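Local coordinates for protein lipocalin (Argas monolakensis, PDB 3BRN) that binds serotonin inside its lipocalin beta barrel and probably serves the soft tick as a biogenic amine-binding protein, at residues A[13-18]-A[80-85]; A[29-34]-A[145-150]; A[50-55]-A[76-81]; A[93-98]-A[109-114]. One frame throughout, in Å; residues are numbered along the deposited sequence.

Contacts 1, 3 and 4 touch one another around neighbouring strands of the lipocalin barrel; contact 2 lies across the chain's centre from contacts 1 and 3 and touches contact 4. Contacts 1 and 3 share D80 and K81, at the turn joining strands 67-78 and 81-85; contact 4 takes up the next strand, 93-97, and K81 NZ is hydrogen-bonded to T96 OG1. Contact 1 is partly buried, largely apolar and borders the serotonin. Contact 3 is a surface contact held by backbone, carboxylate and hydroxyl bonds. Contacts 2 and 4, both partly buried, rely on antiparallel backbone pairing, each with an arginine side chain packed across the contact, and the K34-D112 salt bridge connects them.

Contact 1: A[13-18]-A[80-85]; sequences FQAYKS and DKIEVT. With SRO (serotonin), chain C.
A15 and I82 meet where the short helix 15-20 crosses one end of the lipocalin barrel and packs on strand 81-85. The methyl group of A15 points toward the strand. Its CB rests 3.3 Å from K81 O and 3.8 Å from I82 CG1, so it lies on backbone and aliphatic side chain at once. I82 uses its two branches differently. CG1 stands anti to the carbonyl carbon (chi1 -64°) and goes to the alanine, whereas CG2, anti to the backbone N, faces the ligand at 3.7 Å from CH2 of serotonin. One isoleucine thus joins the helix packing to the pocket wall.

At the outer end of the contact D80 approaches the residues before the helix, its CB 3.1 Å from F13 O. Its side chain packs against T96 of the adjacent strand 93-97. The backbones are tied just beside this contact, through the bond of A15 to G79.

The ligand draws on both segments. V84 CG2 adds a second methyl beside the indole, 3.8 Å from CH2 of serotonin. D106 OD2 also hydrogen-bonds the ligand, and S18 of the helix holds its amine: NZ of serotonin donates a 2.8 Å hydrogen bond to S18 O.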
# COMPACT_ATOMS: atom_id res chain seq x y z
N PHE A 13 11.16 9.92 2.68
CA PHE A 13 10.49 8.68 3.04
C PHE A 13 11.16 7.49 2.36
O PHE A 13 11.36 7.49 1.14
CB PHE A 13 9.01 8.74 2.67
CG PHE A 13 8.23 9.73 3.48
CD1 PHE A 13 7.78 9.41 4.75
CD2 PHE A 13 7.94 10.99 2.97
CE1 PHE A 13 7.05 10.32 5.50
CE2 PHE A 13 7.22 11.90 3.72
CZ PHE A 13 6.78 11.57 4.98
N GLN A 14 11.49 6.47 3.15
CA GLN A 14 12.32 5.36 2.69
C GLN A 14 11.46 4.15 2.34
O GLN A 14 10.81 3.57 3.21
CB GLN A 14 13.34 5.00 3.76
CG GLN A 14 14.26 6.14 4.13
CD GLN A 14 15.12 5.84 5.34
OE1 GLN A 14 14.66 5.95 6.47
NE2 GLN A 14 16.38 5.49 5.10
N ALA A 15 11.43 3.81 1.04
CA ALA A 15 10.70 2.67 0.53
C ALA A 15 10.93 1.32 1.22
O ALA A 15 9.98 0.59 1.46
CB ALA A 15 10.88 2.55 -0.98
N TYR A 16 12.18 0.94 1.50
CA TYR A 16 12.38 -0.33 2.18
C TYR A 16 11.69 -0.36 3.56
O TYR A 16 11.07 -1.35 3.91
CB TYR A 16 13.87 -0.72 2.27
CG TYR A 16 14.62 -0.05 3.37
CD1 TYR A 16 15.26 1.16 3.16
CD2 TYR A 16 14.84 -0.70 4.58
CE1 TYR A 16 16.02 1.75 4.14
CE2 TYR A 16 15.58 -0.11 5.58
CZ TYR A 16 16.17 1.12 5.35
OH TYR A 16 16.88 1.74 6.34
N LYS A 17 11.70 0.76 4.28
CA LYS A 17 11.00 0.85 5.55
C LYS A 17 9.48 0.80 5.39
O LYS A 17 8.78 0.23 6.22
CB LYS A 17 11.41 2.10 6.33
CG LYS A 17 12.75 1.99 7.02
CD LYS A 17 13.45 3.32 7.07
CE LYS A 17 14.63 3.29 8.02
NZ LYS A 17 14.22 3.64 9.40
N SER A 18 8.96 1.44 4.35
CA SER A 18 7.54 1.35 4.06
C SER A 18 7.13 -0.11 3.74
O SER A 18 6.12 -0.61 4.23
CB SER A 18 7.17 2.27 2.88
OG SER A 18 5.83 2.04 2.49
N ASP A 80 12.68 6.79 -2.23
CA ASP A 80 11.23 6.68 -2.02
C ASP A 80 10.49 5.88 -3.09
O ASP A 80 9.26 5.92 -3.15
CB ASP A 80 10.60 8.07 -1.85
CG ASP A 80 10.75 8.95 -3.08
OD1 ASP A 80 11.43 8.52 -4.04
OD2 ASP A 80 10.22 10.08 -3.09
N LYS A 81 11.22 5.09 -3.87
CA LYS A 81 10.61 4.32 -4.96
C LYS A 81 10.40 2.84 -4.65
O LYS A 81 11.33 2.14 -4.23
CB LYS A 81 11.43 4.44 -6.24
CG LYS A 81 11.65 5.86 -6.71
CD LYS A 81 10.33 6.55 -7.00
CE LYS A 81 10.58 8.04 -7.26
NZ LYS A 81 9.38 8.67 -7.88
N ILE A 82 9.17 2.38 -4.85
CA ILE A 82 8.84 0.95 -4.82
C ILE A 82 8.58 0.53 -6.26
O ILE A 82 7.64 1.02 -6.90
CB ILE A 82 7.57 0.66 -3.98
CG1 ILE A 82 7.80 1.03 -2.51
CG2 ILE A 82 7.14 -0.82 -4.09
CD1 ILE A 82 6.52 1.04 -1.67
N GLU A 83 9.51 -0.23 -6.82
CA GLU A 83 9.43 -0.63 -8.22
C GLU A 83 8.98 -2.08 -8.34
O GLU A 83 9.65 -2.98 -7.83
CB GLU A 83 10.78 -0.45 -8.91
CG GLU A 83 10.77 -0.88 -10.37
CD GLU A 83 9.91 0.02 -11.24
OE1 GLU A 83 9.89 1.24 -11.00
OE2 GLU A 83 9.28 -0.50 -12.19
N VAL A 84 7.83 -2.29 -8.96
CA VAL A 84 7.24 -3.61 -9.03
C VAL A 84 7.33 -4.16 -10.46
O VAL A 84 7.20 -3.40 -11.43
CB VAL A 84 5.76 -3.62 -8.56
CG1 VAL A 84 5.09 -4.92 -8.94
CG2 VAL A 84 5.68 -3.41 -7.06
N THR A 85 7.80 -5.40 -10.56
CA THR A 85 7.93 -6.10 -11.84
C THR A 85 7.26 -7.47 -11.77
O THR A 85 7.42 -8.20 -10.79
CB THR A 85 9.43 -6.28 -12.24
OG1 THR A 85 10.20 -6.61 -11.08
CG2 THR A 85 9.98 -5.02 -12.81
OH SRO C . 5.47 -4.75 -1.76
CZ3 SRO C . 4.71 -3.66 -2.10
CH2 SRO C . 4.58 -3.35 -3.45
CZ2 SRO C . 3.73 -2.33 -3.87
CE2 SRO C . 3.09 -1.60 -2.88
NE1 SRO C . 2.26 -0.53 -2.88
CD1 SRO C . 1.90 -0.24 -1.61
CG SRO C . 2.55 -1.13 -0.75
CD2 SRO C . 3.31 -1.97 -1.56
CE3 SRO C . 4.09 -2.95 -1.20
CB SRO C . 2.46 -1.13 0.76
CA SRO C . 3.83 -0.75 1.37
NZ SRO C . 3.75 -0.93 2.82

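Contact 2: A[29-34]-A[145-150]; sequences LRKTTK and IHHTWQ
R30 reaches across to H147 and W149 where residues 145-150 run antiparallel to strand 26-32 of the barrel. Its CG is anti to the backbone N, and the bend at chi2 (59°) brings CD to 3.6 Å from W149 CE3. The guanidinium and indole planes are inclined at 38°, an oblique approach, and W149 O, buried without a partner in the model, lies over one guanidinium face. Beyond it, R30 NH1 donates to H147 ND1 at 3.2 Å, in the plane of both groups, while R30 NE is taken by Y129 OH. R30 and K31 both face L117 in a classic beta bulge. K31 lies side by side with H147, both pointing the same way; its CE passes 3.8 Å from H147 CE1 before NZ reaches a salt bridge with D133.

On the other face of the sheet, H146 turns the edge of its ring to T32. T32 O accepts twice: from H146 N at 2.7 Å and from H146 ND1 at 3.3 Å, the latter tilted above the carbonyl plane. T32 N returns a 2.9 Å bond to H146 O. The threonine's own OG1 accepts from K34 N, forming an ST turn as the strand ends. Nearer its start T148 N bonds to R30 O, and T148 CB sits 3.2 Å from L29 O.

The two histidines therefore play opposite parts. ND1 of H146 acts as a donor, whereas ND1 of H147 accepts the hydrogen bond from R30 NH1, consistent with a neutral H147 ring; the nearby R30 and K31 would probably favour that state.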
# COMPACT_ATOMS: atom_id res chain seq x y z
N LEU A 29 -5.30 -2.15 0.20
CA LEU A 29 -5.45 -0.87 -0.50
C LEU A 29 -6.79 -0.34 -0.01
O LEU A 29 -7.81 -0.95 -0.28
CB LEU A 29 -5.46 -1.05 -2.01
CG LEU A 29 -5.81 0.20 -2.85
CD1 LEU A 29 -4.82 1.30 -2.53
CD2 LEU A 29 -5.68 -0.18 -4.32
N ARG A 30 -6.74 0.66 0.88
CA ARG A 30 -7.93 1.17 1.55
C ARG A 30 -8.72 2.17 0.69
O ARG A 30 -9.95 2.12 0.65
CB ARG A 30 -7.55 1.80 2.90
CG ARG A 30 -8.70 2.44 3.69
CD ARG A 30 -9.83 1.45 4.02
NE ARG A 30 -10.95 2.13 4.68
CZ ARG A 30 -11.84 2.89 4.06
NH1 ARG A 30 -11.79 3.06 2.75
NH2 ARG A 30 -12.80 3.48 4.75
N LYS A 31 -8.02 3.15 0.12
CA LYS A 31 -8.68 4.13 -0.76
C LYS A 31 -7.76 4.40 -1.94
O LYS A 31 -6.56 4.47 -1.75
CB LYS A 31 -8.92 5.46 -0.03
CG LYS A 31 -9.72 5.37 1.27
CD LYS A 31 -9.97 6.74 1.85
CE LYS A 31 -10.71 6.67 3.19
NZ LYS A 31 -10.48 7.89 4.00
N THR A 32 -8.35 4.75 -3.08
CA THR A 32 -7.56 5.14 -4.26
C THR A 32 -8.33 6.16 -5.10
O THR A 32 -9.56 6.23 -5.02
CB THR A 32 -7.13 3.90 -5.11
OG1 THR A 32 -6.40 4.32 -6.26
CG2 THR A 32 -8.35 3.09 -5.57
N THR A 33 -7.60 7.01 -5.83
CA THR A 33 -8.24 7.89 -6.81
C THR A 33 -8.35 7.21 -8.17
O THR A 33 -8.79 7.82 -9.14
CB THR A 33 -7.49 9.24 -6.96
OG1 THR A 33 -6.13 8.99 -7.36
CG2 THR A 33 -7.50 10.02 -5.61
N LYS A 34 -7.87 5.97 -8.29
CA LYS A 34 -8.06 5.25 -9.54
C LYS A 34 -9.32 4.37 -9.43
O LYS A 34 -9.44 3.57 -8.50
CB LYS A 34 -6.84 4.37 -9.85
CG LYS A 34 -7.04 3.37 -10.99
CD LYS A 34 -5.74 2.65 -11.31
CE LYS A 34 -5.99 1.36 -12.09
NZ LYS A 34 -4.73 0.57 -12.28
N ILE A 145 -12.84 9.63 -4.84
CA ILE A 145 -12.17 8.61 -4.03
C ILE A 145 -12.93 7.29 -4.14
O ILE A 145 -14.16 7.26 -4.12
CB ILE A 145 -12.15 8.99 -2.53
CG1 ILE A 145 -11.61 10.41 -2.30
CG2 ILE A 145 -11.41 7.92 -1.72
CD1 ILE A 145 -10.30 10.67 -2.92
N HIS A 146 -12.19 6.21 -4.35
CA HIS A 146 -12.74 4.89 -4.34
C HIS A 146 -12.32 4.05 -3.18
O HIS A 146 -11.15 3.88 -2.94
CB HIS A 146 -12.43 4.19 -5.62
CG HIS A 146 -12.75 5.01 -6.81
ND1 HIS A 146 -11.99 6.07 -7.20
CD2 HIS A 146 -13.81 4.99 -7.63
CE1 HIS A 146 -12.54 6.65 -8.24
NE2 HIS A 146 -13.64 6.01 -8.52
N HIS A 147 -13.28 3.49 -2.49
CA HIS A 147 -13.03 2.77 -1.28
C HIS A 147 -12.90 1.28 -1.49
O HIS A 147 -13.87 0.61 -1.61
CB HIS A 147 -14.08 3.10 -0.27
CG HIS A 147 -14.19 4.55 -0.00
ND1 HIS A 147 -13.63 5.14 1.09
CD2 HIS A 147 -14.75 5.54 -0.72
CE1 HIS A 147 -13.85 6.43 1.06
NE2 HIS A 147 -14.52 6.70 -0.04
N THR A 148 -11.67 0.79 -1.52
CA THR A 148 -11.37 -0.52 -2.08
C THR A 148 -11.51 -1.65 -1.07
O THR A 148 -11.55 -2.81 -1.45
CB THR A 148 -9.92 -0.55 -2.64
OG1 THR A 148 -9.86 0.25 -3.83
CG2 THR A 148 -9.49 -1.98 -2.97
N TRP A 149 -11.28 -1.32 0.19
CA TRP A 149 -11.45 -2.26 1.29
C TRP A 149 -12.82 -2.04 1.88
O TRP A 149 -13.30 -0.90 1.91
CB TRP A 149 -10.42 -2.02 2.38
CG TRP A 149 -10.69 -2.84 3.61
CD1 TRP A 149 -10.39 -4.17 3.80
CD2 TRP A 149 -11.37 -2.41 4.80
NE1 TRP A 149 -10.82 -4.57 5.05
CE2 TRP A 149 -11.41 -3.51 5.68
CE3 TRP A 149 -11.93 -1.20 5.22
CZ2 TRP A 149 -11.94 -3.42 6.96
CZ3 TRP A 149 -12.50 -1.13 6.47
CH2 TRP A 149 -12.53 -2.24 7.32
N GLN A 150 -13.48 -3.14 2.21
CA GLN A 150 -14.76 -3.13 2.89
C GLN A 150 -14.70 -4.12 4.04
O GLN A 150 -13.89 -5.04 4.03
CB GLN A 150 -15.90 -3.51 1.94
CG GLN A 150 -16.29 -2.40 0.99
CD GLN A 150 -16.50 -1.09 1.73
OE1 GLN A 150 -17.41 -1.09 2.69
NE2 GLN A 150 -15.78 -0.11 1.50

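Contact 3: A[50-55]-A[76-81]; sequences LSEGQS and TVNGDK
A type II turn from S51 to Q54 leads into strand 55-64 and lies along the end of strand 67-78, with E52 reaching G79 and S55 meeting T76. The glutamate CG stands anti to its backbone N, and a bend at chi2 (71°) brings CD round toward the 78-81 turn. There E52 OE2 accepts from G79 N at 2.8 Å, using its syn lone pair in a nearly straight bond (170° at the hydrogen). The other oxygen, OE1, accepts from a water that also donates to G79 O at 2.7 Å. The carboxylate thereby holds both polar backbone atoms of one glycine, one directly and one through water, and G79 O is also bonded to A15 at the start of helix 15-20.

G79 belongs to the type II' turn from N78 to K81, which closes the hairpin of strands 67-78 and 81-85 in the lipocalin barrel. Just before that turn, V77 bonds to the 51-54 turn through its backbone: V77 N donates to Q54 O at 3.1 Å, nearly along the C=O axis, and G53 N gives V77 O a weak, bent bond. N78 OD1 comes to 3.3 Å from G53 CA, against the glycine that takes the positive phi of the type II turn.

On the inner side L50 and V77 reach toward each other tip to tip, L50 CD1 being 3.9 Å from V77 CG2, and both also touch V19 of helix 15-20. At the far end, S55 and T76 form an antiparallel non-hydrogen-bonded pair, in which S55 OG and T76 OG1 share a short 2.6 Å hydrogen bond.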
# COMPACT_ATOMS: atom_id res chain seq x y z
N LEU A 50 13.81 -6.36 3.96
CA LEU A 50 14.44 -5.59 2.89
C LEU A 50 15.34 -4.53 3.49
O LEU A 50 15.03 -3.96 4.54
CB LEU A 50 13.37 -4.88 2.05
CG LEU A 50 12.86 -5.56 0.79
CD1 LEU A 50 11.77 -4.68 0.14
CD2 LEU A 50 14.01 -5.80 -0.16
N SER A 51 16.48 -4.30 2.85
CA SER A 51 17.34 -3.18 3.15
C SER A 51 17.43 -2.39 1.85
O SER A 51 16.90 -2.83 0.84
CB SER A 51 18.73 -3.65 3.60
OG SER A 51 19.28 -4.54 2.65
N GLU A 52 18.08 -1.23 1.88
CA GLU A 52 18.10 -0.32 0.74
C GLU A 52 18.66 -0.95 -0.54
O GLU A 52 19.73 -1.55 -0.53
CB GLU A 52 18.92 0.93 1.09
CG GLU A 52 19.06 1.93 -0.04
CD GLU A 52 17.76 2.65 -0.33
OE1 GLU A 52 16.81 2.46 0.45
OE2 GLU A 52 17.69 3.39 -1.33
N GLY A 53 17.99 -0.68 -1.66
CA GLY A 53 18.45 -1.14 -2.97
C GLY A 53 18.17 -2.59 -3.36
O GLY A 53 18.52 -3.01 -4.46
N GLN A 54 17.58 -3.35 -2.46
CA GLN A 54 17.38 -4.78 -2.69
C GLN A 54 16.11 -5.10 -3.45
O GLN A 54 15.19 -4.27 -3.53
CB GLN A 54 17.42 -5.56 -1.37
CG GLN A 54 18.77 -5.57 -0.70
CD GLN A 54 18.79 -6.40 0.56
OE1 GLN A 54 17.65 -6.49 1.23
NE2 GLN A 54 19.82 -6.96 0.92
N SER A 55 16.11 -6.26 -4.10
CA SER A 55 14.93 -6.81 -4.77
C SER A 55 14.51 -8.05 -4.02
O SER A 55 15.34 -8.73 -3.42
CB SER A 55 15.25 -7.19 -6.21
OG SER A 55 15.49 -6.04 -7.00
N THR A 76 11.57 -3.95 -5.90
CA THR A 76 12.90 -3.41 -5.65
C THR A 76 12.74 -2.01 -5.08
O THR A 76 11.91 -1.24 -5.55
CB THR A 76 13.71 -3.30 -6.96
OG1 THR A 76 13.57 -4.51 -7.71
CG2 THR A 76 15.20 -3.06 -6.65
N VAL A 77 13.48 -1.73 -4.01
CA VAL A 77 13.34 -0.48 -3.27
C VAL A 77 14.57 0.41 -3.34
O VAL A 77 15.68 -0.03 -3.05
CB VAL A 77 12.98 -0.76 -1.79
CG1 VAL A 77 11.52 -1.27 -1.68
CG2 VAL A 77 13.92 -1.78 -1.20
N ASN A 78 14.37 1.66 -3.75
CA ASN A 78 15.42 2.68 -3.77
C ASN A 78 14.86 4.06 -3.39
O ASN A 78 13.92 4.54 -4.01
CB ASN A 78 16.06 2.75 -5.17
CG ASN A 78 16.72 1.44 -5.59
OD1 ASN A 78 17.96 1.23 -5.16
ND2 ASN A 78 16.15 0.66 -6.36
N GLY A 79 15.48 4.74 -2.43
CA GLY A 79 14.98 6.06 -2.01
C GLY A 79 13.51 5.91 -1.68
O GLY A 79 13.12 4.90 -1.12
N ASP A 80 12.68 6.79 -2.23
CA ASP A 80 11.23 6.68 -2.02
C ASP A 80 10.49 5.88 -3.09
O ASP A 80 9.26 5.92 -3.15
CB ASP A 80 10.60 8.07 -1.85
CG ASP A 80 10.75 8.95 -3.08
OD1 ASP A 80 11.43 8.52 -4.04
OD2 ASP A 80 10.22 10.08 -3.09
N LYS A 81 11.22 5.09 -3.87
CA LYS A 81 10.61 4.32 -4.96
C LYS A 81 10.40 2.84 -4.65
O LYS A 81 11.33 2.14 -4.23
CB LYS A 81 11.43 4.44 -6.24
CG LYS A 81 11.65 5.86 -6.71
CD LYS A 81 10.33 6.55 -7.00
CE LYS A 81 10.58 8.04 -7.26
NZ LYS A 81 9.38 8.67 -7.88
O HOH W 1 14.20 2.68 -0.02

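Contact 4: A[93-98]-A[109-114]; sequences GTTTVL and RGPDGN
R109 and T96 form an antiparallel hydrogen-bonded pair where strands 93-97 and 105-109 run side by side in the lipocalin barrel. T96 N donates to R109 O and R109 N to T96 O, each at 2.9 Å. From this pair the arginine side chain reaches toward L98. Its CB faces T96 CB at 4.4 Å. CG stands anti to the backbone N (chi1 -175°), the chain runs on straight to CD, and a bend at chi3 (-63°) sets NE to one side; Y115 of strand 115-120 packs against this side chain. At the tip, L98 CD2 lies over one face of the guanidinium, 3.8 Å from R109 NH2 and only slightly farther from CZ and NH1. The two side chains cross at about a right angle.

Past R109 the chain enters a type I turn from G110 to G113. The P111 ring packs beside T94 O and crosses T95 obliquely, P111 CD lying 3.6 Å from T95 OG1. T96 OG1 is hydrogen-bonded to K81 NZ. One water fills in the polar links beside the pair: it donates to T94 O and R109 O and accepts from T96 OG1 at 2.8 Å.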
# COMPACT_ATOMS: atom_id res chain seq x y z
N GLY A 93 5.27 -1.42 -12.12
CA GLY A 93 5.73 -0.07 -12.37
C GLY A 93 6.15 0.61 -11.08
O GLY A 93 6.22 -0.02 -10.02
N THR A 94 6.28 1.93 -11.14
CA THR A 94 6.88 2.67 -10.03
C THR A 94 5.84 3.28 -9.08
O THR A 94 5.05 4.14 -9.47
CB THR A 94 7.83 3.76 -10.55
OG1 THR A 94 8.74 3.17 -11.49
CG2 THR A 94 8.63 4.37 -9.40
N THR A 95 5.86 2.83 -7.84
CA THR A 95 5.05 3.45 -6.80
C THR A 95 5.96 4.33 -5.93
O THR A 95 7.04 3.92 -5.54
CB THR A 95 4.44 2.35 -5.92
OG1 THR A 95 3.43 1.65 -6.66
CG2 THR A 95 3.85 2.92 -4.64
N THR A 96 5.52 5.56 -5.63
CA THR A 96 6.33 6.48 -4.83
C THR A 96 5.68 6.65 -3.45
O THR A 96 4.50 6.93 -3.35
CB THR A 96 6.43 7.88 -5.50
OG1 THR A 96 6.91 7.74 -6.83
CG2 THR A 96 7.39 8.81 -4.72
N VAL A 97 6.50 6.56 -2.41
CA VAL A 97 5.99 6.77 -1.06
C VAL A 97 5.94 8.27 -0.75
O VAL A 97 6.97 8.91 -0.69
CB VAL A 97 6.84 6.05 -0.01
CG1 VAL A 97 6.15 6.10 1.35
CG2 VAL A 97 7.10 4.60 -0.44
N LEU A 98 4.73 8.83 -0.63
CA LEU A 98 4.59 10.26 -0.36
C LEU A 98 4.63 10.49 1.14
O LEU A 98 4.95 11.57 1.61
CB LEU A 98 3.27 10.78 -0.93
CG LEU A 98 3.09 10.52 -2.42
CD1 LEU A 98 1.77 11.11 -2.84
CD2 LEU A 98 4.27 11.13 -3.21
N ARG A 109 1.90 7.54 -4.46
CA ARG A 109 1.45 7.82 -5.82
C ARG A 109 1.68 6.51 -6.59
O ARG A 109 2.80 6.03 -6.66
CB ARG A 109 2.28 8.94 -6.46
CG ARG A 109 1.76 9.36 -7.84
CD ARG A 109 2.60 10.49 -8.46
NE ARG A 109 2.52 11.69 -7.64
CZ ARG A 109 3.54 12.24 -6.98
NH1 ARG A 109 4.78 11.78 -7.14
NH2 ARG A 109 3.31 13.27 -6.18
N GLY A 110 0.61 5.89 -7.09
CA GLY A 110 0.70 4.62 -7.83
C GLY A 110 1.27 4.81 -9.23
O GLY A 110 1.49 5.94 -9.66
N PRO A 111 1.57 3.71 -9.93
CA PRO A 111 2.29 3.86 -11.21
C PRO A 111 1.53 4.66 -12.28
O PRO A 111 2.16 5.44 -13.00
CB PRO A 111 2.52 2.40 -11.65
CG PRO A 111 2.39 1.60 -10.44
CD PRO A 111 1.42 2.30 -9.53
N ASP A 112 0.20 4.63 -12.23
CA ASP A 112 -0.64 5.38 -13.18
C ASP A 112 -0.78 6.86 -12.84
O ASP A 112 -1.41 7.61 -13.60
CB ASP A 112 -2.03 4.76 -13.26
CG ASP A 112 -2.03 3.38 -13.93
OD1 ASP A 112 -0.95 2.91 -14.36
OD2 ASP A 112 -3.11 2.76 -14.01
N GLY A 113 -0.22 7.28 -11.71
CA GLY A 113 -0.28 8.68 -11.27
C GLY A 113 -1.38 8.95 -10.25
O GLY A 113 -1.54 10.07 -9.78
N ASN A 114 -2.16 7.96 -9.95
CA ASN A 114 -3.19 8.04 -8.97
C ASN A 114 -2.65 8.07 -7.53
O ASN A 114 -1.54 7.72 -7.31
CB ASN A 114 -4.11 6.86 -9.15
CG ASN A 114 -3.40 5.57 -8.94
OD1 ASN A 114 -2.57 5.18 -9.71
ND2 ASN A 114 -3.68 4.95 -7.86
O HOH W 2 5.05 6.71 -8.70